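Local coordinates for alpha-L-arabinofuranosidase B (Aspergillus kawachii, PDB 6SXT), which hydrolyses terminal non-reducing alpha-L-arabinofuranose residues from the side chains of arabinoxylan, arabinan and arabinogalactan, at residues 396-400 against 416-422. Residue numbers count along the deposited sequence, not the author numbering.
Sequences SYIRH and FHEDATF
This is a buried strand-to-helix-end contact within the beta-trefoil arabinose-binding domain. Residues 396-400 are extended and pair with strand 404-409. Residues 416-419 close a short helix; Ala420 leaves helical geometry, and the chain is extended again from Thr421 on. The nearest CA pair is Arg399 and Ala420, 4.1 Å apart. One direct backbone hydrogen bond joins the two segments: His400 N donates to Asp419 O at 2.9 Å. Arg399 CA lies 3.2 Å from the same Asp419 O, and Ala420 CA lies 3.4 Å from Ile398 O, both CA-H...O contacts. A water bridges Ile398 O (2.6 Å) and Ala420 O (2.7 Å).

Arg399 curls with chi1 to chi3 all p, so its NE donates to His400 O of its own strand at 3.1 Å. Its NH2 forms a salt bridge to Asp419 OD2 at 2.8 Å, near the guanidinium plane, while Phe416 CD2 lies over one guanidinium face, 3.7 Å from Arg399 NH1. Arg399 NH1 is also hydrogen-bonded to Asn408. Phe416, chi1 t, reaches Tyr397: Phe416 CE1 lies 4.1 Å from Tyr397 CD1. Ala420 CB packs 4.0 Å from Arg399 CB. The His400 ring, chi1 p, takes a CH-pi contact from Asp419 CA, 4.1 Å from its centroid. Phe422 CZ lies at the ring edge, 4.2 Å from His400 CD2. His400 NE2 is hydrogen-bonded to Ser439, and a second water links Glu418 O and Thr421 O, each at 2.7 Å.

His400 and Asp419 both bind substrate. The backbone bond and CH-pi contact therefore set two binding residues side by side, and the salt bridge ties the Asp419 carboxylate to the strand through OD2.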
loop_
_atom_site.group_PDB
_atom_site.type_symbol
_atom_site.label_atom_id
_atom_site.label_comp_id
_atom_site.label_asym_id
_atom_site.label_seq_id
_atom_site.Cartn_x
_atom_site.Cartn_y
_atom_site.Cartn_z
ATOM N N SER A 396 2.450 23.003 15.073
ATOM C CA SER A 396 2.023 22.961 13.659
ATOM C C SER A 396 3.118 22.273 12.842
ATOM O O SER A 396 4.290 22.475 13.123
ATOM C CB SER A 396 1.649 24.282 13.114
ATOM O OG SER A 396 0.447 24.697 13.761
ATOM N N TYR A 397 2.672 21.443 11.890
ATOM C CA TYR A 397 3.568 20.609 11.070
ATOM C C TYR A 397 3.203 20.751 9.609
ATOM O O TYR A 397 2.087 20.985 9.237
ATOM C CB TYR A 397 3.431 19.137 11.472
ATOM C CG TYR A 397 3.775 18.829 12.893
ATOM C CD1 TYR A 397 2.840 19.052 13.894
ATOM C CD2 TYR A 397 5.020 18.335 13.252
ATOM C CE1 TYR A 397 3.131 18.783 15.211
ATOM C CE2 TYR A 397 5.319 18.036 14.571
ATOM C CZ TYR A 397 4.364 18.260 15.540
ATOM O OH TYR A 397 4.677 17.963 16.835
ATOM N N ILE A 398 4.191 20.512 8.752
ATOM C CA ILE A 398 3.987 20.381 7.300
ATOM C C ILE A 398 3.156 19.111 7.060
ATOM O O ILE A 398 3.544 18.038 7.543
ATOM C CB ILE A 398 5.318 20.330 6.536
ATOM C CG1 ILE A 398 6.172 21.578 6.842
ATOM C CG2 ILE A 398 4.994 20.180 5.061
ATOM C CD1 ILE A 398 7.455 21.676 6.056
ATOM N N ARG A 399 2.032 19.273 6.384
ATOM C CA ARG A 399 1.133 18.143 6.043
ATOM C C ARG A 399 0.678 18.347 4.620
ATOM O O ARG A 399 0.537 19.483 4.128
ATOM C CB ARG A 399 -0.015 18.032 7.048
ATOM C CG ARG A 399 -0.984 19.219 7.040
ATOM C CD ARG A 399 -2.095 19.140 6.022
ATOM N NE ARG A 399 -3.015 18.062 6.281
ATOM C CZ ARG A 399 -3.943 18.048 7.220
ATOM N NH1 ARG A 399 -4.209 19.144 7.936
ATOM N NH2 ARG A 399 -4.623 16.947 7.490
ATOM N N HIS A 400 0.397 17.260 3.921
ATOM C CA HIS A 400 -0.242 17.388 2.610
ATOM C C HIS A 400 -1.766 17.357 2.756
ATOM O O HIS A 400 -2.324 16.656 3.636
ATOM C CB HIS A 400 0.329 16.366 1.604
ATOM C CG HIS A 400 0.069 14.925 1.919
ATOM N ND1 HIS A 400 -1.129 14.327 1.602
ATOM C CD2 HIS A 400 0.897 13.987 2.401
ATOM C CE1 HIS A 400 -1.034 13.042 1.922
ATOM N NE2 HIS A 400 0.189 12.821 2.465
ATOM N N PHE A 416 -4.257 13.231 10.235
ATOM C CA PHE A 416 -3.214 14.268 10.292
ATOM C C PHE A 416 -1.832 13.632 10.392
ATOM O O PHE A 416 -0.913 14.012 9.662
ATOM C CB PHE A 416 -3.442 15.186 11.506
ATOM C CG PHE A 416 -2.461 16.319 11.529
ATOM C CD1 PHE A 416 -1.177 16.156 11.981
ATOM C CD2 PHE A 416 -2.843 17.526 10.954
ATOM C CE1 PHE A 416 -0.283 17.214 11.929
ATOM C CE2 PHE A 416 -1.945 18.574 10.874
ATOM C CZ PHE A 416 -0.687 18.396 11.375
ATOM N N HIS A 417 -1.660 12.687 11.294
ATOM C CA HIS A 417 -0.369 12.006 11.519
ATOM C C HIS A 417 0.151 11.470 10.182
ATOM O O HIS A 417 1.342 11.673 9.855
ATOM C CB HIS A 417 -0.478 10.876 12.529
ATOM C CG HIS A 417 -0.768 11.324 13.932
ATOM N ND1 HIS A 417 -1.101 10.410 14.907
ATOM C CD2 HIS A 417 -0.792 12.551 14.509
ATOM C CE1 HIS A 417 -1.272 11.044 16.070
ATOM N NE2 HIS A 417 -1.111 12.340 15.869
ATOM N N GLU A 418 -0.726 10.777 9.473
ATOM C CA GLU A 418 -0.324 10.149 8.178
ATOM C C GLU A 418 0.034 11.212 7.147
ATOM O O GLU A 418 1.058 11.054 6.427
ATOM C CB GLU A 418 -1.435 9.239 7.650
ATOM C CG GLU A 418 -1.660 8.027 8.553
ATOM C CD GLU A 418 -2.577 6.928 8.038
ATOM O OE1 GLU A 418 -3.386 7.182 7.166
ATOM O OE2 GLU A 418 -2.496 5.840 8.613
ATOM N N ASP A 419 -0.747 12.311 7.095
ATOM C CA ASP A 419 -0.559 13.395 6.108
ATOM C C ASP A 419 0.701 14.206 6.451
ATOM O O ASP A 419 1.158 14.983 5.604
ATOM C CB ASP A 419 -1.744 14.380 6.189
ATOM C CG ASP A 419 -3.119 13.909 5.728
ATOM O OD1 ASP A 419 -3.203 12.808 5.079
ATOM O OD2 ASP A 419 -4.131 14.714 5.949
ATOM N N ALA A 420 1.246 14.048 7.652
ATOM C CA ALA A 420 2.379 14.867 8.164
ATOM C C ALA A 420 3.657 14.046 8.335
ATOM O O ALA A 420 4.606 14.507 8.959
ATOM C CB ALA A 420 1.983 15.531 9.473
ATOM N N THR A 421 3.705 12.810 7.813
ATOM C CA THR A 421 4.891 11.954 7.989
ATOM C C THR A 421 5.610 11.802 6.658
ATOM O O THR A 421 4.968 11.479 5.648
ATOM C CB THR A 421 4.479 10.602 8.577
ATOM O OG1 THR A 421 3.850 10.809 9.836
ATOM C CG2 THR A 421 5.649 9.691 8.801
ATOM N N PHE A 422 6.905 12.032 6.687
ATOM C CA PHE A 422 7.743 12.006 5.462
ATOM C C PHE A 422 8.986 11.209 5.765
ATOM O O PHE A 422 9.608 11.298 6.844
ATOM C CB PHE A 422 8.058 13.428 5.003
ATOM C CG PHE A 422 6.812 14.183 4.630
ATOM C CD1 PHE A 422 6.253 14.150 3.363
ATOM C CD2 PHE A 422 6.146 14.903 5.609
ATOM C CE1 PHE A 422 5.074 14.801 3.054
ATOM C CE2 PHE A 422 4.983 15.584 5.301
ATOM C CZ PHE A 422 4.413 15.510 4.048
HETATM O O HOH W 1 5.619 17.041 8.735
HETATM O O HOH W 2 2.579 11.571 4.291
#